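Local coordinates for mitogen activated protein kinase, putative (Leishmania donovani, PDB 4QNY) that probably transfers the gamma-phosphate of ATP to serine or threonine residues of protein substrates, as other mitogen-activated protein kinases do, at residues E180-Y185 against P194-E199. Residues are numbered along the deposited sequence; the frame is centred on the assembly and turned at random.
Sequences EYMTDY and PELVME
The carbonyl oxygen of Leu196 is approached by two groups: Glu199 N gives it a hydrogen bond of 3.0 Å, and Met182 brings a methyl group against it, with CE 3.2 Å from Leu196 O. Glu199, at positive phi, is the C-prime residue of the Schellman motif that ends helix 194-197, so the methionine touches a carbonyl already engaged in the helix stop. No hydrogen bond joins the two segments, and the contact rests on this one side chain. Met182 reaches across almost fully extended, CG anti to the backbone N (chi1 -168°) and chi2 again near anti; only at chi3, 72°, does the chain bend and lay its methyl on the carbonyl. The sulfur meets the side chain of the same residue, SD lying 3.6 Å from Leu196 CB, where the two side chains cross at about a right angle. Val197 is touched more lightly, through its backbone, with Met182 CE 4.0 Å from Val197 N. In kinase terms, the pair links the activation loop to the helix starting at the APE motif, whose last two residues are Pro194 and Glu195; Glu195 makes the salt bridge to Arg299 expected of this family. Thr183 and Tyr185 form the TDY version of the MAP kinase TxY motif, probably the site of activating phosphorylation, and both are unmodified here. Thr183 OG1 accepts from Tyr185 N at 3.1 Å, an ST turn that curls the loop just beyond the methionine. Arg231 ties the edge of the contact, hydrogen-bonding Met182 O and forming a salt bridge with Asp184, while its pairing with Glu199 is long and weak. Asp184 OD2 and Glu199 OE2 stand 6.1 Å apart, like charges between which the arginine may ease any repulsion.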
loop_
_atom_site.group_PDB
_atom_site.type_symbol
_atom_site.label_atom_id
_atom_site.label_comp_id
_atom_site.label_asym_id
_atom_site.label_seq_id
_atom_site.Cartn_x
_atom_site.Cartn_y
_atom_site.Cartn_z
ATOM N N GLU A 180 -15.523 8.054 -2.413
ATOM C CA GLU A 180 -15.483 7.759 -3.847
ATOM C C GLU A 180 -16.074 6.430 -4.279
ATOM O O GLU A 180 -16.352 5.536 -3.476
ATOM C CB GLU A 180 -14.056 7.802 -4.370
ATOM C CG GLU A 180 -13.500 9.165 -4.440
ATOM C CD GLU A 180 -12.232 9.198 -5.257
ATOM O OE1 GLU A 180 -11.632 8.117 -5.425
ATOM O OE2 GLU A 180 -11.804 10.306 -5.651
ATOM N N TYR A 181 -16.226 6.317 -5.592
ATOM C CA TYR A 181 -16.794 5.135 -6.208
ATOM C C TYR A 181 -15.700 4.176 -6.656
ATOM O O TYR A 181 -15.036 4.397 -7.671
ATOM C CB TYR A 181 -17.676 5.531 -7.392
ATOM N N MET A 182 -15.529 3.105 -5.891
ATOM C CA MET A 182 -14.491 2.116 -6.151
ATOM C C MET A 182 -14.709 1.387 -7.477
ATOM O O MET A 182 -15.842 1.089 -7.854
ATOM C CB MET A 182 -14.434 1.111 -5.001
ATOM C CG MET A 182 -13.214 0.217 -5.017
ATOM S SD MET A 182 -13.074 -0.773 -3.518
ATOM C CE MET A 182 -14.398 -1.951 -3.767
ATOM N N THR A 183 -13.616 1.101 -8.179
ATOM C CA THR A 183 -13.691 0.455 -9.485
ATOM C C THR A 183 -13.594 -1.066 -9.379
ATOM O O THR A 183 -12.956 -1.598 -8.471
ATOM C CB THR A 183 -12.582 0.968 -10.430
ATOM O OG1 THR A 183 -12.654 0.270 -11.681
ATOM C CG2 THR A 183 -11.206 0.757 -9.815
ATOM N N ASP A 184 -14.237 -1.758 -10.315
ATOM C CA ASP A 184 -14.202 -3.217 -10.362
ATOM C C ASP A 184 -13.160 -3.713 -11.353
ATOM O O ASP A 184 -12.855 -4.904 -11.408
ATOM C CB ASP A 184 -15.577 -3.777 -10.733
ATOM C CG ASP A 184 -16.604 -3.562 -9.646
ATOM O OD1 ASP A 184 -16.612 -4.347 -8.676
ATOM O OD2 ASP A 184 -17.405 -2.611 -9.763
ATOM N N TYR A 185 -12.621 -2.793 -12.143
ATOM C CA TYR A 185 -11.608 -3.136 -13.130
ATOM C C TYR A 185 -10.228 -3.074 -12.491
ATOM O O TYR A 185 -9.457 -2.145 -12.726
ATOM C CB TYR A 185 -11.701 -2.204 -14.338
ATOM C CG TYR A 185 -13.039 -2.279 -15.040
ATOM C CD1 TYR A 185 -13.227 -3.120 -16.129
ATOM C CD2 TYR A 185 -14.119 -1.522 -14.603
ATOM C CE1 TYR A 185 -14.449 -3.198 -16.769
ATOM C CE2 TYR A 185 -15.346 -1.595 -15.235
ATOM C CZ TYR A 185 -15.505 -2.433 -16.317
ATOM O OH TYR A 185 -16.724 -2.507 -16.949
ATOM N N PRO A 194 -14.053 -5.061 3.792
ATOM C CA PRO A 194 -15.456 -5.374 3.492
ATOM C C PRO A 194 -16.328 -4.140 3.265
ATOM O O PRO A 194 -17.275 -4.212 2.483
ATOM C CB PRO A 194 -15.921 -6.143 4.738
ATOM C CG PRO A 194 -14.919 -5.818 5.799
ATOM C CD PRO A 194 -13.627 -5.652 5.070
ATOM N N GLU A 195 -16.019 -3.032 3.929
ATOM C CA GLU A 195 -16.795 -1.811 3.740
ATOM C C GLU A 195 -16.616 -1.267 2.323
ATOM O O GLU A 195 -17.538 -0.682 1.756
ATOM C CB GLU A 195 -16.411 -0.746 4.773
ATOM C CG GLU A 195 -14.927 -0.431 4.856
ATOM C CD GLU A 195 -14.213 -1.251 5.912
ATOM O OE1 GLU A 195 -13.331 -0.696 6.600
ATOM O OE2 GLU A 195 -14.529 -2.452 6.052
ATOM N N LEU A 196 -15.430 -1.466 1.755
ATOM C CA LEU A 196 -15.182 -1.096 0.367
ATOM C C LEU A 196 -15.932 -2.040 -0.563
ATOM O O LEU A 196 -16.630 -1.607 -1.479
ATOM C CB LEU A 196 -13.685 -1.126 0.050
ATOM C CG LEU A 196 -12.797 -0.091 0.740
ATOM C CD1 LEU A 196 -11.347 -0.258 0.307
ATOM C CD2 LEU A 196 -13.289 1.312 0.439
ATOM N N VAL A 197 -15.778 -3.335 -0.304
ATOM C CA VAL A 197 -16.407 -4.384 -1.100
ATOM C C VAL A 197 -17.925 -4.233 -1.140
ATOM O O VAL A 197 -18.561 -4.490 -2.164
ATOM C CB VAL A 197 -16.043 -5.780 -0.550
ATOM C CG1 VAL A 197 -16.720 -6.876 -1.355
ATOM C CG2 VAL A 197 -14.533 -5.970 -0.547
ATOM N N MET A 198 -18.503 -3.797 -0.025
ATOM C CA MET A 198 -19.951 -3.658 0.073
ATOM C C MET A 198 -20.421 -2.256 -0.309
ATOM O O MET A 198 -21.543 -1.862 0.006
ATOM C CB MET A 198 -20.419 -4.014 1.481
ATOM C CG MET A 198 -20.268 -5.487 1.806
ATOM S SD MET A 198 -20.922 -5.926 3.422
ATOM C CE MET A 198 -22.669 -5.602 3.197
ATOM N N GLU A 199 -19.547 -1.514 -0.986
ATOM C CA GLU A 199 -19.897 -0.244 -1.621
ATOM C C GLU A 199 -20.307 0.858 -0.646
ATOM O O GLU A 199 -21.182 1.667 -0.955
ATOM C CB GLU A 199 -21.023 -0.455 -2.637
ATOM C CG GLU A 199 -20.751 -1.545 -3.657
ATOM C CD GLU A 199 -21.989 -1.916 -4.446
ATOM O OE1 GLU A 199 -23.104 -1.602 -3.981
ATOM O OE2 GLU A 199 -21.846 -2.523 -5.528
#